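Local coordinates for protein acyl-coenzyme A oxidase 1 (PDB 5Y9D) that catalyses the oxidation of acyl-CoA by molecular oxygen to trans-2-enoyl-CoA and hydrogen peroxide, using FAD, in peroxisomal fatty acid beta-oxidation, at residues His572-Ser575 with Ser576-Arg580; Phe521-Glu524 with Ala525-Ala529. All blocks are in the same frame, centred on the assembly; numbering follows the deposited sequence.

Contact 1: His572-Ser575 with Ser576-Arg580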
loop_
_atom_site.group_PDB
_atom_site.type_symbol
_atom_site.label_atom_id
_atom_site.label_comp_id
_atom_site.label_asym_id
_atom_site.label_seq_id
_atom_site.Cartn_x
_atom_site.Cartn_y
_atom_site.Cartn_z
ATOM N N HIS A 572 1.106 -24.928 0.392
ATOM C CA HIS A 572 -0.231 -25.366 0.054
ATOM C C HIS A 572 -0.703 -24.867 -1.317
ATOM O O HIS A 572 -1.362 -25.609 -2.085
ATOM C CB HIS A 572 -1.208 -24.889 1.106
ATOM C CG HIS A 572 -2.522 -25.595 1.066
ATOM N ND1 HIS A 572 -2.636 -26.954 1.246
ATOM C CD2 HIS A 572 -3.780 -25.130 0.909
ATOM C CE1 HIS A 572 -3.908 -27.301 1.181
ATOM N NE2 HIS A 572 -4.624 -26.211 0.985
ATOM N N LEU A 573 -0.384 -23.618 -1.635
ATOM C CA LEU A 573 -0.908 -23.026 -2.865
ATOM C C LEU A 573 -0.189 -23.587 -4.055
ATOM O O LEU A 573 -0.824 -23.972 -5.049
ATOM C CB LEU A 573 -0.798 -21.517 -2.867
ATOM C CG LEU A 573 -1.908 -20.767 -2.150
ATOM C CD1 LEU A 573 -1.574 -19.273 -2.222
ATOM C CD2 LEU A 573 -3.290 -21.028 -2.757
ATOM N N ILE A 574 1.136 -23.627 -3.950
ATOM C CA ILE A 574 1.976 -24.228 -4.986
ATOM C C ILE A 574 1.476 -25.651 -5.243
ATOM O O ILE A 574 1.200 -26.017 -6.379
ATOM C CB ILE A 574 3.481 -24.197 -4.583
ATOM C CG1 ILE A 574 4.009 -22.762 -4.681
ATOM C CG2 ILE A 574 4.313 -25.199 -5.409
ATOM C CD1 ILE A 574 5.370 -22.576 -4.042
ATOM N N SER A 575 1.281 -26.421 -4.177
ATOM C CA SER A 575 0.781 -27.798 -4.328
ATOM C C SER A 575 -0.591 -27.858 -4.939
ATOM O O SER A 575 -0.848 -28.744 -5.745
ATOM C CB SER A 575 0.729 -28.538 -2.994
ATOM O OG SER A 575 1.970 -29.113 -2.705
ATOM N N SER A 576 -1.485 -26.953 -4.536
ATOM C CA SER A 576 -2.838 -26.963 -5.075
ATOM C C SER A 576 -2.880 -26.604 -6.558
ATOM O O SER A 576 -3.697 -27.131 -7.293
ATOM C CB SER A 576 -3.752 -26.027 -4.289
ATOM O OG SER A 576 -3.707 -26.340 -2.909
ATOM N N PHE A 577 -1.997 -25.720 -6.991
ATOM C CA PHE A 577 -1.920 -25.339 -8.394
ATOM C C PHE A 577 -1.509 -26.522 -9.243
ATOM O O PHE A 577 -2.135 -26.792 -10.263
ATOM C CB PHE A 577 -0.921 -24.198 -8.588
ATOM C CG PHE A 577 -1.110 -23.408 -9.854
ATOM C CD1 PHE A 577 -2.059 -23.762 -10.821
ATOM C CD2 PHE A 577 -0.300 -22.321 -10.101
ATOM C CE1 PHE A 577 -2.202 -23.024 -11.971
ATOM C CE2 PHE A 577 -0.436 -21.588 -11.261
ATOM C CZ PHE A 577 -1.399 -21.933 -12.192
ATOM N N TYR A 578 -0.477 -27.247 -8.816
ATOM C CA TYR A 578 -0.044 -28.464 -9.556
ATOM C C TYR A 578 -1.102 -29.565 -9.595
ATOM O O TYR A 578 -1.234 -30.260 -10.580
ATOM C CB TYR A 578 1.228 -29.040 -8.934
ATOM C CG TYR A 578 2.455 -28.280 -9.312
ATOM C CD1 TYR A 578 2.784 -28.099 -10.635
ATOM C CD2 TYR A 578 3.304 -27.753 -8.347
ATOM C CE1 TYR A 578 3.913 -27.401 -10.994
ATOM C CE2 TYR A 578 4.450 -27.068 -8.710
ATOM C CZ TYR A 578 4.745 -26.906 -10.043
ATOM O OH TYR A 578 5.860 -26.221 -10.435
ATOM N N ALA A 579 -1.828 -29.726 -8.500
ATOM C CA ALA A 579 -2.863 -30.734 -8.417
ATOM C C ALA A 579 -3.966 -30.462 -9.434
ATOM O O ALA A 579 -4.559 -31.405 -9.945
ATOM C CB ALA A 579 -3.443 -30.781 -7.007
ATOM N N ARG A 580 -4.248 -29.185 -9.712
ATOM C CA ARG A 580 -5.235 -28.819 -10.751
ATOM C C ARG A 580 -4.672 -28.896 -12.195
ATOM O O ARG A 580 -5.400 -29.207 -13.129
ATOM C CB ARG A 580 -5.800 -27.400 -10.516
ATOM C CG ARG A 580 -6.702 -27.229 -9.309
ATOM C CD ARG A 580 -8.158 -27.527 -9.577
ATOM N NE ARG A 580 -8.848 -26.466 -10.332
ATOM C CZ ARG A 580 -9.340 -25.329 -9.829
ATOM N NH1 ARG A 580 -9.197 -25.035 -8.543
ATOM N NH2 ARG A 580 -9.994 -24.479 -10.619
#
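Ser576 sits one turn along from His572 in helix 558-581, and the polar part of this contact gathers at His572 O. The backbone bond from Ser576 N reaches that oxygen at 2.8 Å, while Ser576 OG lies only 2.6 Å from it; the same hydroxyl is hydrogen-bonded to Glu377 OE1 of helix 355-391. With CG anti to the backbone N (chi1 -164°), His572 brings its imidazole beneath this hydroxyl, and Ser576 OG stands 3.9 Å above the plane, over the ring centre.

The apolar part lies with Ile574 and Tyr578, whose side chains run alongside each other. The CG2 branch of Ile574 touches Tyr578 CE2 at 3.8 Å, and the two residues also share the backbone bond from Tyr578 N to Ile574 O (3.2 Å). Farther out, Tyr578 OH bonds Asn597 OD1 on helix 589-606. Replacing this tyrosine by an alanine would probably open a gap beside Ile574 CG2 and leave Asn597 OD1 without its hydroxyl partner.

Two of the links from this part of the helix to its neighbours are thus chemically unlike: a small hydroxyl whose single proton has two acceptors near it, and a long aromatic arm ending in a polar bond.

Contact 2: Phe521-Glu524 with Ala525-Ala529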
loop_
_atom_site.group_PDB
_atom_site.type_symbol
_atom_site.label_atom_id
_atom_site.label_comp_id
_atom_site.label_asym_id
_atom_site.label_seq_id
_atom_site.Cartn_x
_atom_site.Cartn_y
_atom_site.Cartn_z
ATOM N N PHE A 521 9.857 -32.073 -7.396
ATOM C CA PHE A 521 10.982 -31.618 -6.618
ATOM C C PHE A 521 10.650 -30.314 -5.888
ATOM O O PHE A 521 11.029 -30.132 -4.727
ATOM C CB PHE A 521 12.225 -31.432 -7.484
ATOM C CG PHE A 521 13.365 -30.830 -6.732
ATOM C CD1 PHE A 521 14.225 -31.632 -6.002
ATOM C CD2 PHE A 521 13.516 -29.449 -6.671
ATOM C CE1 PHE A 521 15.248 -31.062 -5.266
ATOM C CE2 PHE A 521 14.528 -28.874 -5.935
ATOM C CZ PHE A 521 15.397 -29.684 -5.230
ATOM N N LEU A 522 9.961 -29.406 -6.574
ATOM C CA LEU A 522 9.653 -28.092 -6.010
ATOM C C LEU A 522 8.722 -28.305 -4.844
ATOM O O LEU A 522 8.975 -27.819 -3.739
ATOM C CB LEU A 522 9.035 -27.164 -7.064
ATOM C CG LEU A 522 10.018 -26.865 -8.198
ATOM C CD1 LEU A 522 9.357 -26.209 -9.396
ATOM C CD2 LEU A 522 11.184 -26.047 -7.683
ATOM N N VAL A 523 7.687 -29.095 -5.081
ATOM C CA VAL A 523 6.729 -29.425 -4.022
ATOM C C VAL A 523 7.475 -29.937 -2.790
ATOM O O VAL A 523 7.395 -29.352 -1.709
ATOM C CB VAL A 523 5.691 -30.463 -4.492
ATOM C CG1 VAL A 523 4.881 -31.000 -3.326
ATOM C CG2 VAL A 523 4.752 -29.845 -5.520
ATOM N N GLU A 524 8.237 -31.000 -3.002
ATOM C CA GLU A 524 9.015 -31.654 -1.970
ATOM C C GLU A 524 9.970 -30.668 -1.326
ATOM O O GLU A 524 10.192 -30.720 -0.119
ATOM C CB GLU A 524 9.772 -32.853 -2.569
ATOM C CG GLU A 524 10.588 -33.668 -1.565
ATOM C CD GLU A 524 9.747 -34.182 -0.408
ATOM O OE1 GLU A 524 8.550 -34.436 -0.654
ATOM O OE2 GLU A 524 10.260 -34.323 0.735
ATOM N N ALA A 525 10.521 -29.742 -2.112
ATOM C CA ALA A 525 11.422 -28.749 -1.536
ATOM C C ALA A 525 10.655 -27.869 -0.583
ATOM O O ALA A 525 11.146 -27.514 0.509
ATOM C CB ALA A 525 12.080 -27.911 -2.605
ATOM N N PHE A 526 9.435 -27.535 -0.988
ATOM C CA PHE A 526 8.636 -26.628 -0.178
ATOM C C PHE A 526 8.129 -27.306 1.056
ATOM O O PHE A 526 8.237 -26.733 2.137
ATOM C CB PHE A 526 7.508 -25.962 -0.980
ATOM C CG PHE A 526 7.859 -24.585 -1.393
ATOM C CD1 PHE A 526 8.492 -24.356 -2.590
ATOM C CD2 PHE A 526 7.661 -23.534 -0.533
ATOM C CE1 PHE A 526 8.875 -23.089 -2.952
ATOM C CE2 PHE A 526 8.043 -22.266 -0.883
ATOM C CZ PHE A 526 8.653 -22.044 -2.097
ATOM N N ARG A 527 7.601 -28.518 0.899
ATOM C CA ARG A 527 7.181 -29.344 2.035
ATOM C C ARG A 527 8.288 -29.573 3.080
ATOM O O ARG A 527 8.059 -29.472 4.289
ATOM C CB ARG A 527 6.665 -30.672 1.530
ATOM C CG ARG A 527 5.338 -30.528 0.825
ATOM C CD ARG A 527 4.864 -31.812 0.208
ATOM N NE ARG A 527 3.455 -31.671 -0.129
ATOM C CZ ARG A 527 2.742 -32.539 -0.832
ATOM N NH1 ARG A 527 3.258 -33.673 -1.306
ATOM N NH2 ARG A 527 1.476 -32.264 -1.043
ATOM N N THR A 528 9.489 -29.852 2.596
ATOM C CA THR A 528 10.682 -29.943 3.430
ATOM C C THR A 528 10.987 -28.668 4.201
ATOM O O THR A 528 11.329 -28.729 5.380
ATOM C CB THR A 528 11.901 -30.294 2.548
ATOM O OG1 THR A 528 11.647 -31.548 1.916
ATOM C CG2 THR A 528 13.152 -30.385 3.356
ATOM N N ALA A 529 10.914 -27.518 3.537
ATOM C CA ALA A 529 11.149 -26.246 4.239
ATOM C C ALA A 529 10.060 -26.025 5.277
ATOM O O ALA A 529 10.335 -25.656 6.402
ATOM C CB ALA A 529 11.220 -25.064 3.272
#
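Glu524 O is gripped twice by Thr528, through the backbone N at 2.9 Å and through OG1 at 2.6 Å. This is the i to i+4 pattern of an alpha helix, here helix 519-544 of the oxidase's C-terminal helical region, with a threonine hydroxyl folded back onto the carbonyl of the preceding turn. The two donors come from opposite faces of the carbonyl plane, each tilted about 30° out of it. Thr528 OG1 can do this because it stands anti to its own carbonyl carbon (chi1 -60°), which leans it back toward Glu524. Arg531 NH1, one turn further on, adds a weak hydrogen bond to that hydroxyl. The carboxylate of Glu524 crosses the threonine side chain without bonding to its hydroxyl; its OE2 instead accepts from Lys503 N, so the glutamate ties the helix to the chain that passes beside it.

Phe521 and Ala525 belong to the same stripe of the helix as Glu524 and Thr528. Phe521 lets CE2 approach the methyl of Ala525 at 4.2 Å, a loose touch beside the short backbone bond from Ala525 N to Phe521 O (2.7 Å).

Phe526 turns the edge of its ring to Leu522 O, with CD1 3.7 Å away, and the ring meets Phe611 edge to face.

Val523 and Arg527 run side by side and point the same way; the backbone bond from Arg527 N to Val523 O is 2.7 Å. Arg527 is extended from CG to NE, which lays its flat guanidinium against the valine, and CG1 is the branch that meets it: this methyl rests 3.4 Å above the guanidinium plane, displaced toward the rim of the group.

Overall arrangement
Contacts 1 and 2 follow each other in the chain, 521-529 before 572-580, and their centres are 12 Å apart where helices 519-544 and 558-581 pack together. Four touches join them: Ser575 OG comes within 3.5 Å of Val523 CG1 and also meets the guanidinium of Arg527, Tyr578 OH lies 3.6 Å from Leu522 CD1, and Ile574 CD1 is 3.7 Å from Phe526 CE1. Ile574, Tyr578, Leu522 and Phe526 all pack on helix 589-606 as well, making a three-helix core. Both contacts are away from the FAD site. Contact 1 nevertheless touches helix 355-391, which carries the FAD-pocket residues His357 and Arg360, but meets it farther along, at Tyr369, Met373 and Glu377.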